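Nucleosome assembly protein 1, putative (Plasmodium falciparum, PDB 3FS3) probably binds histones and acts as a chaperone in nucleosome assembly. Local coordinates at residues Asn167-Met181 with Leu192-Lys206. Sequence-based numbering, arbitrary orientation.
Sequences NPFFSNSVLTKTYHM and LLHTEATVIDWYDNK
Thr178 and Glu196 form a hydrogen-bonded pair in the antiparallel hairpin of strands 174-181 and 192-197, whose axes approach to 4.6 Å; a classic beta bulge sets Leu193 and His194 against His180, and beyond Thr198 a separate single bridge joins Phe170 to Trp202. On one face of the hairpin, His180 lies in an offset stack on His194, planes 9° apart and centroids separated by 4.2 Å. His180 NE2 also donates to Glu196 OE2 in a short, bent bond (2.5 Å), meeting the carboxylate from above its plane. A water joins Thr176 OG1, Thr178 OG1 and Glu196 O. On the other face, Lys177 starts with CG anti to the backbone N (chi1 -177°), then bends at chi2, laying CD against Ala197 CB (3.7 Å); NZ forms a salt bridge with Asp270, to which Tyr179 OH hydrogen-bonds, and bonds Phe240 O. At the loop end, Asn172 OD1 takes Asp201 N on a lone pair (2.7 Å), and ND2 donates to Val199 O. Phe170 turns its edge to the face of Trp202, planes at 82°, with Ile200 CG2 against both rings. Backbone bonds thus hold strand 192-197, outermost within this chain, and Asn172 pins the following loop; the nearby carboxylate would be expected to favour a protonated His180.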
ATOM      1  N   ASN A 167      11.691 -12.623  33.755  1.00 22.83           N
ATOM      2  CA  ASN A 167      10.858 -13.790  33.552  1.00 24.54           C
ATOM      3  C   ASN A 167      11.692 -15.071  33.602  1.00 23.16           C
ATOM      4  O   ASN A 167      12.900 -15.038  33.422  1.00 17.07           O
ATOM      5  CB  ASN A 167      10.146 -13.646  32.205  1.00 19.41           C
ATOM      6  CG  ASN A 167      11.094 -13.803  31.041  1.00 22.70           C
ATOM      7  OD1 ASN A 167      11.493 -14.916  30.712  1.00 23.33           O
ATOM      8  ND2 ASN A 167      11.482 -12.686  30.422  1.00 16.72           N
ATOM      9  N   PRO A 168      11.044 -16.220  33.844  1.00 24.45           N
ATOM     10  CA  PRO A 168      11.729 -17.514  33.928  1.00 24.75           C
ATOM     11  C   PRO A 168      12.028 -18.211  32.605  1.00 24.89           C
ATOM     12  O   PRO A 168      12.497 -19.352  32.592  1.00 27.02           O
ATOM     13  CB  PRO A 168      10.786 -18.328  34.816  1.00 25.13           C
ATOM     14  CG  PRO A 168       9.433 -17.842  34.359  1.00 21.00           C
ATOM     15  CD  PRO A 168       9.626 -16.341  34.231  1.00 23.04           C
ATOM     16  N   PHE A 169      11.785 -17.527  31.495  1.00 23.14           N
ATOM     17  CA  PHE A 169      12.003 -18.127  30.182  1.00 23.81           C
ATOM     18  C   PHE A 169      13.311 -17.722  29.513  1.00 25.32           C
ATOM     19  O   PHE A 169      14.027 -18.570  28.984  1.00 25.35           O
ATOM     20  CB  PHE A 169      10.814 -17.799  29.286  1.00 24.00           C
ATOM     21  CG  PHE A 169       9.529 -18.366  29.791  1.00 21.55           C
ATOM     22  CD1 PHE A 169       9.240 -19.721  29.621  1.00 23.99           C
ATOM     23  CD2 PHE A 169       8.631 -17.566  30.483  1.00 23.05           C
ATOM     24  CE1 PHE A 169       8.069 -20.277  30.142  1.00 23.15           C
ATOM     25  CE2 PHE A 169       7.455 -18.110  31.009  1.00 28.51           C
ATOM     26  CZ  PHE A 169       7.175 -19.473  30.836  1.00 25.30           C
ATOM     27  N   PHE A 170      13.617 -16.428  29.523  1.00 24.08           N
ATOM     28  CA  PHE A 170      14.861 -15.949  28.943  1.00 23.01           C
ATOM     29  C   PHE A 170      15.318 -14.721  29.706  1.00 22.63           C
ATOM     30  O   PHE A 170      14.513 -14.063  30.362  1.00 22.07           O
ATOM     31  CB  PHE A 170      14.702 -15.649  27.442  1.00 24.26           C
ATOM     32  CG  PHE A 170      13.572 -14.718  27.110  1.00 25.92           C
ATOM     33  CD1 PHE A 170      13.633 -13.372  27.457  1.00 23.90           C
ATOM     34  CD2 PHE A 170      12.459 -15.185  26.404  1.00 27.55           C
ATOM     35  CE1 PHE A 170      12.604 -12.502  27.102  1.00 24.05           C
ATOM     36  CE2 PHE A 170      11.423 -14.322  26.045  1.00 23.61           C
ATOM     37  CZ  PHE A 170      11.500 -12.977  26.395  1.00 26.73           C
ATOM     38  N   SER A 171      16.611 -14.423  29.635  1.00 20.33           N
ATOM     39  CA  SER A 171      17.170 -13.286  30.363  1.00 25.49           C
ATOM     40  C   SER A 171      17.030 -11.934  29.666  1.00 23.46           C
ATOM     41  O   SER A 171      17.059 -10.900  30.323  1.00 26.14           O
ATOM     42  CB  SER A 171      18.652 -13.544  30.661  1.00 24.10           C
ATOM     43  OG  SER A 171      19.378 -13.770  29.461  1.00 21.36           O
ATOM     44  N   ASN A 172      16.885 -11.948  28.345  1.00 24.86           N
ATOM     45  CA  ASN A 172      16.763 -10.715  27.561  1.00 22.59           C
ATOM     46  C   ASN A 172      15.692  -9.805  28.138  1.00 24.76           C
ATOM     47  O   ASN A 172      14.562 -10.241  28.380  1.00 21.01           O
ATOM     48  CB  ASN A 172      16.390 -11.024  26.107  1.00 19.24           C
ATOM     49  CG  ASN A 172      17.236 -12.119  25.506  1.00 23.18           C
ATOM     50  OD1 ASN A 172      17.063 -13.296  25.825  1.00 27.21           O
ATOM     51  ND2 ASN A 172      18.166 -11.742  24.637  1.00 17.79           N
ATOM     52  N   SER A 173      16.039  -8.543  28.357  1.00 22.64           N
ATOM     53  CA  SER A 173      15.058  -7.608  28.879  1.00 27.53           C
ATOM     54  C   SER A 173      14.326  -7.028  27.674  1.00 25.25           C
ATOM     55  O   SER A 173      13.257  -6.447  27.813  1.00 28.30           O
ATOM     56  CB  SER A 173      15.738  -6.488  29.679  1.00 27.36           C
ATOM     57  OG  SER A 173      16.361  -5.566  28.808  1.00 39.04           O
ATOM     58  N   VAL A 174      14.909  -7.199  26.487  1.00 25.34           N
ATOM     59  CA  VAL A 174      14.308  -6.697  25.253  1.00 25.02           C
ATOM     60  C   VAL A 174      14.632  -7.561  24.038  1.00 25.32           C
ATOM     61  O   VAL A 174      15.777  -7.962  23.843  1.00 28.59           O
ATOM     62  CB  VAL A 174      14.800  -5.271  24.914  1.00 25.93           C
ATOM     63  CG1 VAL A 174      14.118  -4.781  23.654  1.00 26.90           C
ATOM     64  CG2 VAL A 174      14.527  -4.328  26.071  1.00 28.97           C
ATOM     65  N   LEU A 175      13.622  -7.844  23.223  1.00 21.08           N
ATOM     66  CA  LEU A 175      13.827  -8.615  22.000  1.00 22.65           C
ATOM     67  C   LEU A 175      13.447  -7.690  20.842  1.00 25.74           C
ATOM     68  O   LEU A 175      12.338  -7.145  20.816  1.00 26.15           O
ATOM     69  CB  LEU A 175      12.941  -9.873  21.970  1.00 22.22           C
ATOM     70  CG  LEU A 175      13.183 -10.966  23.015  1.00 21.07           C
ATOM     71  CD1 LEU A 175      12.341 -12.193  22.659  1.00 20.42           C
ATOM     72  CD2 LEU A 175      14.663 -11.336  23.057  1.00 17.34           C
ATOM     73  N   THR A 176      14.362  -7.498  19.897  1.00 25.16           N
ATOM     74  CA  THR A 176      14.092  -6.625  18.762  1.00 23.43           C
ATOM     75  C   THR A 176      14.155  -7.362  17.437  1.00 26.43           C
ATOM     76  O   THR A 176      14.737  -8.442  17.326  1.00 23.59           O
ATOM     77  CB  THR A 176      15.100  -5.481  18.675  1.00 25.15           C
ATOM     78  OG1 THR A 176      16.362  -6.000  18.243  1.00 25.68           O
ATOM     79  CG2 THR A 176      15.271  -4.807  20.026  1.00 26.21           C
ATOM     80  N   LYS A 177      13.550  -6.749  16.431  1.00 29.06           N
ATOM     81  CA  LYS A 177      13.521  -7.286  15.086  1.00 31.63           C
ATOM     82  C   LYS A 177      13.710  -6.076  14.179  1.00 33.09           C
ATOM     83  O   LYS A 177      12.913  -5.136  14.216  1.00 33.15           O
ATOM     84  CB  LYS A 177      12.172  -7.951  14.816  1.00 34.66           C
ATOM     85  CG  LYS A 177      12.053  -8.617  13.454  1.00 33.48           C
ATOM     86  CD  LYS A 177      12.903  -9.863  13.373  1.00 33.62           C
ATOM     87  CE  LYS A 177      12.775 -10.542  12.011  1.00 34.56           C
ATOM     88  NZ  LYS A 177      11.524 -11.320  11.852  1.00 33.79           N
ATOM     89  N   THR A 178      14.777  -6.092  13.385  1.00 35.18           N
ATOM     90  CA  THR A 178      15.080  -4.989  12.483  1.00 36.80           C
ATOM     91  C   THR A 178      14.777  -5.322  11.024  1.00 37.76           C
ATOM     92  O   THR A 178      15.297  -6.292  10.477  1.00 37.24           O
ATOM     93  CB  THR A 178      16.562  -4.586  12.588  1.00 39.56           C
ATOM     94  OG1 THR A 178      16.897  -4.358  13.962  1.00 39.60           O
ATOM     95  CG2 THR A 178      16.827  -3.304  11.792  1.00 38.65           C
ATOM     96  N   TYR A 179      13.926  -4.515  10.400  1.00 38.72           N
ATOM     97  CA  TYR A 179      13.572  -4.715   9.001  1.00 39.47           C
ATOM     98  C   TYR A 179      14.315  -3.691   8.151  1.00 41.50           C
ATOM     99  O   TYR A 179      14.042  -2.492   8.231  1.00 39.57           O
ATOM    100  CB  TYR A 179      12.059  -4.573   8.807  1.00 35.98           C
ATOM    101  CG  TYR A 179      11.296  -5.748   9.364  1.00 36.45           C
ATOM    102  CD1 TYR A 179      11.085  -6.895   8.600  1.00 35.76           C
ATOM    103  CD2 TYR A 179      10.872  -5.753  10.687  1.00 31.70           C
ATOM    104  CE1 TYR A 179      10.476  -8.024   9.149  1.00 36.40           C
ATOM    105  CE2 TYR A 179      10.267  -6.867  11.245  1.00 34.12           C
ATOM    106  CZ  TYR A 179      10.073  -7.999  10.476  1.00 36.00           C
ATOM    107  OH  TYR A 179       9.489  -9.103  11.052  1.00 38.70           O
ATOM    108  N   HIS A 180      15.268  -4.176   7.358  1.00 44.53           N
ATOM    109  CA  HIS A 180      16.071  -3.322   6.480  1.00 49.03           C
ATOM    110  C   HIS A 180      15.405  -3.233   5.118  1.00 48.85           C
ATOM    111  O   HIS A 180      15.175  -4.252   4.467  1.00 47.85           O
ATOM    112  CB  HIS A 180      17.480  -3.901   6.333  1.00 49.15           C
ATOM    113  CG  HIS A 180      18.319  -3.765   7.565  1.00 52.04           C
ATOM    114  ND1 HIS A 180      18.918  -2.577   7.929  1.00 53.71           N
ATOM    115  CD2 HIS A 180      18.651  -4.662   8.523  1.00 51.06           C
ATOM    116  CE1 HIS A 180      19.587  -2.751   9.055  1.00 53.24           C
ATOM    117  NE2 HIS A 180      19.442  -4.007   9.436  1.00 51.36           N
ATOM    118  N   MET A 181      15.097  -2.017   4.679  1.00 51.14           N
ATOM    119  CA  MET A 181      14.429  -1.855   3.395  1.00 53.85           C
ATOM    120  C   MET A 181      14.844  -0.630   2.589  1.00 53.31           C
ATOM    121  O   MET A 181      15.333   0.357   3.140  1.00 49.82           O
ATOM    122  CB  MET A 181      12.927  -1.839   3.627  1.00 55.38           C
ATOM    123  CG  MET A 181      12.472  -3.022   4.442  1.00 56.02           C
ATOM    124  SD  MET A 181      10.878  -2.747   5.147  1.00 57.70           S
ATOM    125  CE  MET A 181       9.856  -3.130   3.720  1.00 55.44           C
ATOM    126  N   LEU A 192      11.608  -5.317   0.800  1.00 65.34           N
ATOM    127  CA  LEU A 192      12.402  -5.804   1.925  1.00 64.50           C
ATOM    128  C   LEU A 192      13.787  -6.321   1.541  1.00 65.40           C
ATOM    129  O   LEU A 192      13.925  -7.173   0.662  1.00 65.00           O
ATOM    130  CB  LEU A 192      11.634  -6.909   2.657  1.00 63.26           C
ATOM    131  CG  LEU A 192      12.263  -7.504   3.918  1.00 60.26           C
ATOM    132  CD1 LEU A 192      12.423  -6.418   4.976  1.00 56.80           C
ATOM    133  CD2 LEU A 192      11.381  -8.630   4.435  1.00 54.10           C
ATOM    134  N   LEU A 193      14.806  -5.803   2.224  1.00 64.79           N
ATOM    135  CA  LEU A 193      16.189  -6.200   1.984  1.00 63.99           C
ATOM    136  C   LEU A 193      16.537  -7.432   2.825  1.00 63.36           C
ATOM    137  O   LEU A 193      16.780  -8.509   2.285  1.00 64.07           O
ATOM    138  CB  LEU A 193      17.135  -5.045   2.335  1.00 62.87           C
ATOM    139  CG  LEU A 193      16.904  -3.713   1.613  1.00 63.78           C
ATOM    140  CD1 LEU A 193      17.772  -2.621   2.230  1.00 62.33           C
ATOM    141  CD2 LEU A 193      17.210  -3.873   0.132  1.00 62.63           C
ATOM    142  N   HIS A 194      16.559  -7.262   4.147  1.00 62.02           N
ATOM    143  CA  HIS A 194      16.873  -8.358   5.065  1.00 59.39           C
ATOM    144  C   HIS A 194      16.485  -8.015   6.508  1.00 56.99           C
ATOM    145  O   HIS A 194      16.270  -6.847   6.847  1.00 54.75           O
ATOM    146  CB  HIS A 194      18.366  -8.696   4.993  1.00 60.69           C
ATOM    147  CG  HIS A 194      19.252  -7.669   5.627  1.00 61.13           C
ATOM    148  ND1 HIS A 194      19.853  -7.862   6.853  1.00 63.30           N
ATOM    149  CD2 HIS A 194      19.625  -6.436   5.213  1.00 60.69           C
ATOM    150  CE1 HIS A 194      20.561  -6.791   7.166  1.00 63.48           C
ATOM    151  NE2 HIS A 194      20.439  -5.910   6.189  1.00 61.06           N
ATOM    152  N   THR A 195      16.408  -9.039   7.356  1.00 54.32           N
ATOM    153  CA  THR A 195      16.024  -8.851   8.750  1.00 52.69           C
ATOM    154  C   THR A 195      17.049  -9.316   9.792  1.00 52.64           C
ATOM    155  O   THR A 195      17.816 -10.252   9.564  1.00 52.23           O
ATOM    156  CB  THR A 195      14.681  -9.553   9.030  1.00 53.54           C
ATOM    157  OG1 THR A 195      14.785 -10.946   8.706  1.00 54.83           O
ATOM    158  CG2 THR A 195      13.581  -8.933   8.191  1.00 52.82           C
ATOM    159  N   GLU A 196      17.041  -8.639  10.939  1.00 51.95           N
ATOM    160  CA  GLU A 196      17.939  -8.939  12.053  1.00 50.76           C
ATOM    161  C   GLU A 196      17.135  -9.117  13.333  1.00 46.71           C
ATOM    162  O   GLU A 196      16.405  -8.219  13.742  1.00 46.03           O
ATOM    163  CB  GLU A 196      18.923  -7.793  12.287  1.00 54.17           C
ATOM    164  CG  GLU A 196      20.015  -7.630  11.260  1.00 61.16           C
ATOM    165  CD  GLU A 196      20.869  -6.407  11.548  1.00 64.37           C
ATOM    166  OE1 GLU A 196      21.391  -6.298  12.679  1.00 67.04           O
ATOM    167  OE2 GLU A 196      21.016  -5.554  10.647  1.00 66.41           O
ATOM    168  N   ALA A 197      17.286 -10.265  13.976  1.00 41.90           N
ATOM    169  CA  ALA A 197      16.571 -10.522  15.215  1.00 38.22           C
ATOM    170  C   ALA A 197      17.554 -10.823  16.336  1.00 38.84           C
ATOM    171  O   ALA A 197      18.591 -11.458  16.125  1.00 37.37           O
ATOM    172  CB  ALA A 197      15.619 -11.685  15.036  1.00 35.60           C
ATOM    173  N   THR A 198      17.232 -10.351  17.533  1.00 36.27           N
ATOM    174  CA  THR A 198      18.080 -10.607  18.679  1.00 34.11           C
ATOM    175  C   THR A 198      18.004 -12.097  18.972  1.00 31.55           C
ATOM    176  O   THR A 198      16.982 -12.735  18.728  1.00 29.59           O
ATOM    177  CB  THR A 198      17.608  -9.798  19.914  1.00 37.80           C
ATOM    178  OG1 THR A 198      17.963 -10.492  21.123  1.00 39.57           O
ATOM    179  CG2 THR A 198      16.130  -9.591  19.862  1.00 39.27           C
ATOM    180  N   VAL A 199      19.108 -12.655  19.449  1.00 29.04           N
ATOM    181  CA  VAL A 199      19.163 -14.061  19.799  1.00 30.67           C
ATOM    182  C   VAL A 199      18.596 -14.178  21.222  1.00 30.50           C
ATOM    183  O   VAL A 199      19.057 -13.508  22.151  1.00 30.13           O
ATOM    184  CB  VAL A 199      20.626 -14.582  19.746  1.00 32.45           C
ATOM    185  CG1 VAL A 199      21.537 -13.622  20.474  1.00 39.55           C
ATOM    186  CG2 VAL A 199      20.726 -15.961  20.388  1.00 30.78           C
ATOM    187  N   ILE A 200      17.583 -15.017  21.380  1.00 28.45           N
ATOM    188  CA  ILE A 200      16.942 -15.199  22.671  1.00 26.73           C
ATOM    189  C   ILE A 200      17.787 -16.067  23.586  1.00 27.32           C
ATOM    190  O   ILE A 200      18.165 -17.170  23.217  1.00 26.29           O
ATOM    191  CB  ILE A 200      15.555 -15.856  22.498  1.00 27.81           C
ATOM    192  CG1 ILE A 200      14.700 -15.010  21.547  1.00 27.60           C
ATOM    193  CG2 ILE A 200      14.864 -16.011  23.868  1.00 20.04           C
ATOM    194  CD1 ILE A 200      13.335 -15.616  21.240  1.00 25.12           C
ATOM    195  N   ASP A 201      18.083 -15.577  24.784  1.00 25.50           N
ATOM    196  CA  ASP A 201      18.879 -16.359  25.722  1.00 26.79           C
ATOM    197  C   ASP A 201      17.985 -17.193  26.621  1.00 24.80           C
ATOM    198  O   ASP A 201      17.795 -16.874  27.794  1.00 23.56           O
ATOM    199  CB  ASP A 201      19.768 -15.441  26.556  1.00 25.73           C
ATOM    200  CG  ASP A 201      20.788 -14.714  25.704  1.00 30.64           C
ATOM    201  OD1 ASP A 201      21.477 -15.402  24.923  1.00 28.91           O
ATOM    202  OD2 ASP A 201      20.901 -13.471  25.806  1.00 32.53           O
ATOM    203  N   TRP A 202      17.449 -18.275  26.061  1.00 23.39           N
ATOM    204  CA  TRP A 202      16.552 -19.160  26.800  1.00 24.45           C
ATOM    205  C   TRP A 202      17.186 -19.823  28.021  1.00 25.97           C
ATOM    206  O   TRP A 202      18.339 -20.253  27.980  1.00 25.25           O
ATOM    207  CB  TRP A 202      16.013 -20.273  25.891  1.00 25.13           C
ATOM    208  CG  TRP A 202      15.223 -19.820  24.699  1.00 22.95           C
ATOM    209  CD1 TRP A 202      15.677 -19.679  23.422  1.00 27.99           C
ATOM    210  CD2 TRP A 202      13.828 -19.488  24.669  1.00 22.04           C
ATOM    211  NE1 TRP A 202      14.652 -19.286  22.591  1.00 27.06           N
ATOM    212  CE2 TRP A 202      13.505 -19.162  23.332  1.00 24.86           C
ATOM    213  CE3 TRP A 202      12.819 -19.438  25.643  1.00 18.61           C
ATOM    214  CZ2 TRP A 202      12.211 -18.788  22.940  1.00 20.64           C
ATOM    215  CZ3 TRP A 202      11.531 -19.068  25.254  1.00 21.50           C
ATOM    216  CH2 TRP A 202      11.241 -18.748  23.911  1.00 20.88           C
ATOM    217  N   TYR A 203      16.425 -19.913  29.107  1.00 24.19           N
ATOM    218  CA  TYR A 203      16.924 -20.584  30.297  1.00 27.51           C
ATOM    219  C   TYR A 203      16.734 -22.088  30.108  1.00 29.16           C
ATOM    220  O   TYR A 203      15.990 -22.528  29.225  1.00 28.19           O
ATOM    221  CB  TYR A 203      16.178 -20.122  31.546  1.00 24.72           C
ATOM    222  CG  TYR A 203      16.543 -18.731  32.004  1.00 27.88           C
ATOM    223  CD1 TYR A 203      17.868 -18.396  32.303  1.00 26.39           C
ATOM    224  CD2 TYR A 203      15.557 -17.766  32.203  1.00 24.55           C
ATOM    225  CE1 TYR A 203      18.196 -17.126  32.803  1.00 26.43           C
ATOM    226  CE2 TYR A 203      15.870 -16.507  32.699  1.00 24.68           C
ATOM    227  CZ  TYR A 203      17.185 -16.192  33.003  1.00 26.00           C
ATOM    228  OH  TYR A 203      17.464 -14.961  33.545  1.00 25.03           O
ATOM    229  N   ASP A 204      17.410 -22.870  30.940  1.00 29.20           N
ATOM    230  CA  ASP A 204      17.349 -24.322  30.860  1.00 32.88           C
ATOM    231  C   ASP A 204      15.924 -24.883  30.694  1.00 35.32           C
ATOM    232  O   ASP A 204      14.995 -24.459  31.376  1.00 36.78           O
ATOM    233  CB  ASP A 204      18.025 -24.919  32.097  1.00 30.26           C
ATOM    234  CG  ASP A 204      18.485 -26.341  31.878  1.00 31.98           C
ATOM    235  OD1 ASP A 204      18.741 -26.713  30.713  1.00 29.47           O
ATOM    236  OD2 ASP A 204      18.609 -27.080  32.872  1.00 36.90           O
ATOM    237  N   ASN A 205      15.772 -25.823  29.761  1.00 37.40           N
ATOM    238  CA  ASN A 205      14.492 -26.477  29.461  1.00 38.88           C
ATOM    239  C   ASN A 205      13.329 -25.554  29.098  1.00 38.69           C
ATOM    240  O   ASN A 205      12.198 -26.015  28.952  1.00 41.41           O
ATOM    241  CB  ASN A 205      14.052 -27.352  30.639  1.00 42.41           C
ATOM    242  CG  ASN A 205      15.078 -28.397  31.002  1.00 46.17           C
ATOM    243  OD1 ASN A 205      15.503 -29.187  30.157  1.00 49.14           O
ATOM    244  ND2 ASN A 205      15.482 -28.416  32.272  1.00 47.68           N
ATOM    245  N   LYS A 206      13.593 -24.264  28.935  1.00 37.03           N
ATOM    246  CA  LYS A 206      12.530 -23.316  28.622  1.00 35.31           C
ATOM    247  C   LYS A 206      12.354 -22.988  27.148  1.00 35.50           C
ATOM    248  O   LYS A 206      11.375 -22.354  26.768  1.00 38.01           O
ATOM    249  CB  LYS A 206      12.749 -22.014  29.402  1.00 34.92           C
ATOM    250  CG  LYS A 206      11.990 -21.883  30.723  1.00 39.78           C
ATOM    251  CD  LYS A 206      12.337 -22.945  31.745  1.00 43.10           C
ATOM    252  CE  LYS A 206      11.382 -24.133  31.673  1.00 49.01           C
ATOM    253  NZ  LYS A 206       9.964 -23.754  31.937  1.00 49.69           N
TER
HETATM  254  O   HOH W   1      20.042 -11.841  27.596  1.00 29.51           O
HETATM  255  O   HOH W   2      17.293  -6.273  15.715  1.00 30.34           O